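Local coordinates for ABC-type amino acid transport system, permease component (Caldanaerobacter subterraneus subsp. tengcongensis MB4, PDB 4YMU), which probably carries amino acids across the cell membrane as the membrane-spanning permease subunit of an ABC-type transporter, at residues L14-T26 / S160-Q174. Sequence-based numbering, arbitrary orientation.
Sequences LFISGLIMTLKLT and SAIVSVIGFADLTRQ
Gln-174 lies against Leu-14 and Gly-18 of segment 14-26, its chain bent about the CB-CG bond (chi2 -47°). CB leads to CG, which rests 3.4 Å from Leu-14 O and also near the CA of Gly-18; CD lies beside the same oxygen. OE1 comes to 3.3 Å from Leu-14 O, an unbonded pair of acceptors, and touches Leu-14 CB, with CD2 close by. NE2 passes beside Gly-18 CA and donates a nearly straight bond (174°) back to Asp-170 O, 2.9 Å away and in the plane of the amide, which fixes the rotation of that amide. With an alanine here, Asp-170 O is likely to lose this donor and a gap to open beside Leu-14 and Gly-18. Gly-18 is where the backbones come together, its CA 3.7 Å from that of Leu-171; a CB there would clash with the loop. The contact seats the loop between helices 129-160 and 174-182 on predicted membrane-spanning helix 12-44 of this permease of the HisMQ subfamily. One turn on, Thr-22 OG1 accepts from Leu-171 N at 3.2 Å; chi1 -73° keeps OG1 beside the backbone N and puts CG2 anti to it, toward Ser-160 OG, itself bonded to Leu-157 O. The Asp-170 carboxylate holds the loop from within, OD2 taking Thr-172 N in an Asx turn and OD1 taking Arg-173 N. Met-21 CG packs 3.5 Å from Phe-168 CZ, and SD makes an oblique Met-aromatic contact, 5.5 Å from the Phe-168 ring centroid. Beyond it Leu-25 CD1 meets Val-163 CG2 tip to tip at 3.6 Å.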
loop_
_atom_site.group_PDB
_atom_site.type_symbol
_atom_site.label_atom_id
_atom_site.label_comp_id
_atom_site.label_asym_id
_atom_site.label_seq_id
_atom_site.Cartn_x
_atom_site.Cartn_y
_atom_site.Cartn_z
ATOM N N LEU C 14 1.843 -11.432 44.839
ATOM C CA LEU C 14 2.809 -10.438 44.395
ATOM C C LEU C 14 2.766 -10.283 42.877
ATOM O O LEU C 14 2.764 -9.167 42.357
ATOM C CB LEU C 14 4.221 -10.777 44.881
ATOM C CG LEU C 14 4.501 -10.458 46.355
ATOM C CD1 LEU C 14 5.950 -10.762 46.702
ATOM C CD2 LEU C 14 4.176 -9.000 46.663
ATOM N N PHE C 15 2.710 -11.408 42.175
ATOM C CA PHE C 15 2.597 -11.400 40.720
ATOM C C PHE C 15 1.342 -10.672 40.256
ATOM O O PHE C 15 1.414 -9.769 39.425
ATOM C CB PHE C 15 2.585 -12.824 40.195
ATOM C CG PHE C 15 3.921 -13.492 40.234
ATOM C CD1 PHE C 15 4.953 -13.051 39.417
ATOM C CD2 PHE C 15 4.141 -14.586 41.053
ATOM C CE1 PHE C 15 6.193 -13.674 39.431
ATOM C CE2 PHE C 15 5.372 -15.221 41.061
ATOM C CZ PHE C 15 6.399 -14.760 40.249
ATOM N N ILE C 16 0.200 -11.069 40.808
ATOM C CA ILE C 16 -1.083 -10.438 40.519
ATOM C C ILE C 16 -1.056 -8.940 40.827
ATOM O O ILE C 16 -1.593 -8.136 40.065
ATOM C CB ILE C 16 -2.220 -11.134 41.299
ATOM C CG1 ILE C 16 -2.579 -12.458 40.618
ATOM C CG2 ILE C 16 -3.450 -10.247 41.414
ATOM C CD1 ILE C 16 -3.700 -13.205 41.297
ATOM N N SER C 17 -0.436 -8.571 41.946
ATOM C CA SER C 17 -0.321 -7.167 42.335
ATOM C C SER C 17 0.572 -6.381 41.373
ATOM O O SER C 17 0.306 -5.216 41.067
ATOM C CB SER C 17 0.230 -7.050 43.753
ATOM O OG SER C 17 0.424 -5.691 44.089
ATOM N N GLY C 18 1.641 -7.027 40.918
ATOM C CA GLY C 18 2.552 -6.425 39.962
ATOM C C GLY C 18 1.824 -6.190 38.653
ATOM O O GLY C 18 1.894 -5.091 38.087
ATOM N N LEU C 19 1.105 -7.220 38.199
ATOM C CA LEU C 19 0.266 -7.134 37.004
ATOM C C LEU C 19 -0.703 -5.954 37.027
ATOM O O LEU C 19 -0.685 -5.119 36.122
ATOM C CB LEU C 19 -0.533 -8.427 36.828
ATOM C CG LEU C 19 -1.604 -8.395 35.732
ATOM C CD1 LEU C 19 -1.020 -7.970 34.397
ATOM C CD2 LEU C 19 -2.270 -9.761 35.599
ATOM N N ILE C 20 -1.529 -5.883 38.066
ATOM C CA ILE C 20 -2.489 -4.802 38.219
ATOM C C ILE C 20 -1.803 -3.444 38.139
ATOM O O ILE C 20 -2.358 -2.478 37.622
ATOM C CB ILE C 20 -3.258 -4.935 39.536
ATOM C CG1 ILE C 20 -4.146 -6.175 39.503
ATOM C CG2 ILE C 20 -4.079 -3.686 39.826
ATOM C CD1 ILE C 20 -5.145 -6.222 40.635
ATOM N N MET C 21 -0.578 -3.381 38.637
ATOM C CA MET C 21 0.170 -2.133 38.661
ATOM C C MET C 21 0.696 -1.815 37.258
ATOM O O MET C 21 0.729 -0.656 36.847
ATOM C CB MET C 21 1.310 -2.208 39.680
ATOM C CG MET C 21 1.500 -0.950 40.511
ATOM S SD MET C 21 0.211 -0.678 41.754
ATOM C CE MET C 21 0.398 1.071 42.096
ATOM N N THR C 22 1.117 -2.838 36.522
ATOM C CA THR C 22 1.530 -2.614 35.143
ATOM C C THR C 22 0.347 -2.054 34.354
ATOM O O THR C 22 0.496 -1.078 33.620
ATOM C CB THR C 22 2.070 -3.881 34.473
ATOM O OG1 THR C 22 3.367 -4.192 35.002
ATOM C CG2 THR C 22 2.184 -3.673 32.962
ATOM N N LEU C 23 -0.830 -2.647 34.555
ATOM C CA LEU C 23 -2.079 -2.177 33.943
ATOM C C LEU C 23 -2.364 -0.715 34.282
ATOM O O LEU C 23 -2.559 0.113 33.387
ATOM C CB LEU C 23 -3.257 -3.035 34.414
ATOM C CG LEU C 23 -3.713 -4.215 33.558
ATOM C CD1 LEU C 23 -2.527 -4.984 33.021
ATOM C CD2 LEU C 23 -4.602 -5.133 34.377
ATOM N N LYS C 24 -2.413 -0.421 35.579
ATOM C CA LYS C 24 -2.687 0.924 36.089
ATOM C C LYS C 24 -1.741 1.977 35.504
ATOM O O LYS C 24 -2.171 3.040 35.053
ATOM C CB LYS C 24 -2.589 0.916 37.621
ATOM C CG LYS C 24 -2.654 2.288 38.274
ATOM C CD LYS C 24 -2.286 2.215 39.759
ATOM C CE LYS C 24 -2.366 3.584 40.441
ATOM N NZ LYS C 24 -1.860 3.585 41.859
ATOM N N LEU C 25 -0.452 1.659 35.510
ATOM C CA LEU C 25 0.577 2.521 34.943
ATOM C C LEU C 25 0.338 2.818 33.452
ATOM O O LEU C 25 0.267 3.981 33.041
ATOM C CB LEU C 25 1.946 1.858 35.119
ATOM C CG LEU C 25 3.203 2.711 35.328
ATOM C CD1 LEU C 25 4.333 2.167 34.472
ATOM C CD2 LEU C 25 2.988 4.197 35.067
ATOM N N THR C 26 0.214 1.755 32.659
ATOM C CA THR C 26 0.159 1.863 31.204
ATOM C C THR C 26 -1.107 2.562 30.722
ATOM O O THR C 26 -1.051 3.440 29.867
ATOM C CB THR C 26 0.257 0.476 30.540
ATOM O OG1 THR C 26 1.284 -0.292 31.176
ATOM C CG2 THR C 26 0.585 0.606 29.060
ATOM N N SER C 160 6.452 -0.255 29.754
ATOM C CA SER C 160 6.277 0.201 31.122
ATOM C C SER C 160 7.122 -0.614 32.114
ATOM O O SER C 160 7.400 -0.154 33.215
ATOM C CB SER C 160 4.808 0.119 31.513
ATOM O OG SER C 160 4.428 -1.236 31.665
ATOM N N ALA C 161 7.557 -1.806 31.717
ATOM C CA ALA C 161 8.427 -2.628 32.557
ATOM C C ALA C 161 9.669 -1.855 32.997
ATOM O O ALA C 161 10.376 -2.266 33.918
ATOM C CB ALA C 161 8.839 -3.893 31.834
ATOM N N ILE C 162 9.935 -0.735 32.337
ATOM C CA ILE C 162 11.147 0.017 32.595
ATOM C C ILE C 162 11.063 0.880 33.863
ATOM O O ILE C 162 12.076 1.389 34.335
ATOM C CB ILE C 162 11.524 0.875 31.393
ATOM C CG1 ILE C 162 13.037 1.018 31.317
ATOM C CG2 ILE C 162 10.802 2.238 31.414
ATOM C CD1 ILE C 162 13.438 2.051 30.334
ATOM N N VAL C 163 9.869 1.032 34.428
ATOM C CA VAL C 163 9.752 1.782 35.666
ATOM C C VAL C 163 10.133 0.888 36.846
ATOM O O VAL C 163 10.071 1.307 38.005
ATOM C CB VAL C 163 8.335 2.331 35.877
ATOM C CG1 VAL C 163 7.907 3.125 34.657
ATOM C CG2 VAL C 163 7.357 1.185 36.155
ATOM N N SER C 164 10.503 -0.354 36.550
ATOM C CA SER C 164 10.955 -1.249 37.589
ATOM C C SER C 164 12.314 -0.748 38.087
ATOM O O SER C 164 12.568 -0.736 39.290
ATOM C CB SER C 164 11.050 -2.688 37.083
ATOM O OG SER C 164 12.273 -2.913 36.405
ATOM N N VAL C 165 13.171 -0.305 37.166
ATOM C CA VAL C 165 14.522 0.134 37.524
ATOM C C VAL C 165 14.535 1.378 38.420
ATOM O O VAL C 165 15.560 1.722 39.012
ATOM C CB VAL C 165 15.400 0.411 36.276
ATOM C CG1 VAL C 165 15.310 -0.735 35.269
ATOM C CG2 VAL C 165 15.015 1.730 35.652
ATOM N N ILE C 166 13.388 2.036 38.521
ATOM C CA ILE C 166 13.227 3.269 39.287
ATOM C C ILE C 166 12.632 2.884 40.634
ATOM O O ILE C 166 12.345 3.723 41.477
ATOM C CB ILE C 166 12.264 4.209 38.523
ATOM C CG1 ILE C 166 12.630 5.676 38.667
ATOM C CG2 ILE C 166 10.805 4.032 38.959
ATOM C CD1 ILE C 166 11.541 6.565 38.054
ATOM N N GLY C 167 12.414 1.589 40.804
ATOM C CA GLY C 167 11.874 1.057 42.033
ATOM C C GLY C 167 10.366 1.090 42.147
ATOM O O GLY C 167 9.832 0.947 43.239
ATOM N N PHE C 168 9.659 1.260 41.035
ATOM C CA PHE C 168 8.199 1.201 41.083
ATOM C C PHE C 168 7.796 -0.269 41.063
ATOM O O PHE C 168 8.435 -1.081 40.383
ATOM C CB PHE C 168 7.574 1.965 39.920
ATOM C CG PHE C 168 6.070 1.967 39.938
ATOM C CD1 PHE C 168 5.377 2.747 40.859
ATOM C CD2 PHE C 168 5.346 1.183 39.044
ATOM C CE1 PHE C 168 3.989 2.749 40.887
ATOM C CE2 PHE C 168 3.959 1.176 39.066
ATOM C CZ PHE C 168 3.278 1.960 39.987
ATOM N N ALA C 169 6.776 -0.621 41.844
ATOM C CA ALA C 169 6.419 -2.030 42.040
ATOM C C ALA C 169 5.540 -2.630 40.927
ATOM O O ALA C 169 4.449 -3.152 41.192
ATOM C CB ALA C 169 5.760 -2.224 43.384
ATOM N N ASP C 170 6.029 -2.586 39.692
ATOM C CA ASP C 170 5.289 -3.138 38.569
ATOM C C ASP C 170 5.434 -4.653 38.580
ATOM O O ASP C 170 5.889 -5.235 39.561
ATOM C CB ASP C 170 5.829 -2.591 37.249
ATOM C CG ASP C 170 7.170 -3.208 36.872
ATOM O OD1 ASP C 170 7.991 -3.463 37.785
ATOM O OD2 ASP C 170 7.389 -3.490 35.673
ATOM N N LEU C 171 5.060 -5.289 37.482
ATOM C CA LEU C 171 5.146 -6.730 37.380
ATOM C C LEU C 171 6.611 -7.201 37.329
ATOM O O LEU C 171 6.937 -8.307 37.776
ATOM C CB LEU C 171 4.373 -7.194 36.144
ATOM C CG LEU C 171 4.467 -8.660 35.737
ATOM C CD1 LEU C 171 3.765 -9.540 36.755
ATOM C CD2 LEU C 171 3.875 -8.856 34.342
ATOM N N THR C 172 7.495 -6.370 36.782
ATOM C CA THR C 172 8.890 -6.769 36.612
ATOM C C THR C 172 9.655 -6.674 37.943
ATOM O O THR C 172 10.501 -7.526 38.266
ATOM C CB THR C 172 9.573 -5.915 35.519
ATOM O OG1 THR C 172 9.026 -6.262 34.242
ATOM C CG2 THR C 172 11.058 -6.175 35.475
ATOM N N ARG C 173 9.313 -5.654 38.728
ATOM C CA ARG C 173 9.952 -5.408 40.018
ATOM C C ARG C 173 9.790 -6.597 40.961
ATOM O O ARG C 173 10.668 -6.858 41.782
ATOM C CB ARG C 173 9.390 -4.138 40.650
ATOM C CG ARG C 173 10.094 -3.685 41.916
ATOM C CD ARG C 173 11.616 -3.710 41.783
ATOM N NE ARG C 173 12.225 -2.608 42.528
ATOM C CZ ARG C 173 12.287 -2.527 43.858
ATOM N NH1 ARG C 173 11.777 -3.487 44.623
ATOM N NH2 ARG C 173 12.860 -1.474 44.431
ATOM N N GLN C 174 8.672 -7.314 40.830
ATOM C CA GLN C 174 8.372 -8.454 41.689
ATOM C C GLN C 174 9.528 -9.440 41.784
ATOM O O GLN C 174 9.826 -9.937 42.866
ATOM C CB GLN C 174 7.107 -9.182 41.228
ATOM C CG GLN C 174 5.876 -8.301 41.183
ATOM C CD GLN C 174 5.694 -7.465 42.440
ATOM O OE1 GLN C 174 5.590 -7.990 43.552
ATOM N NE2 GLN C 174 5.645 -6.149 42.264
#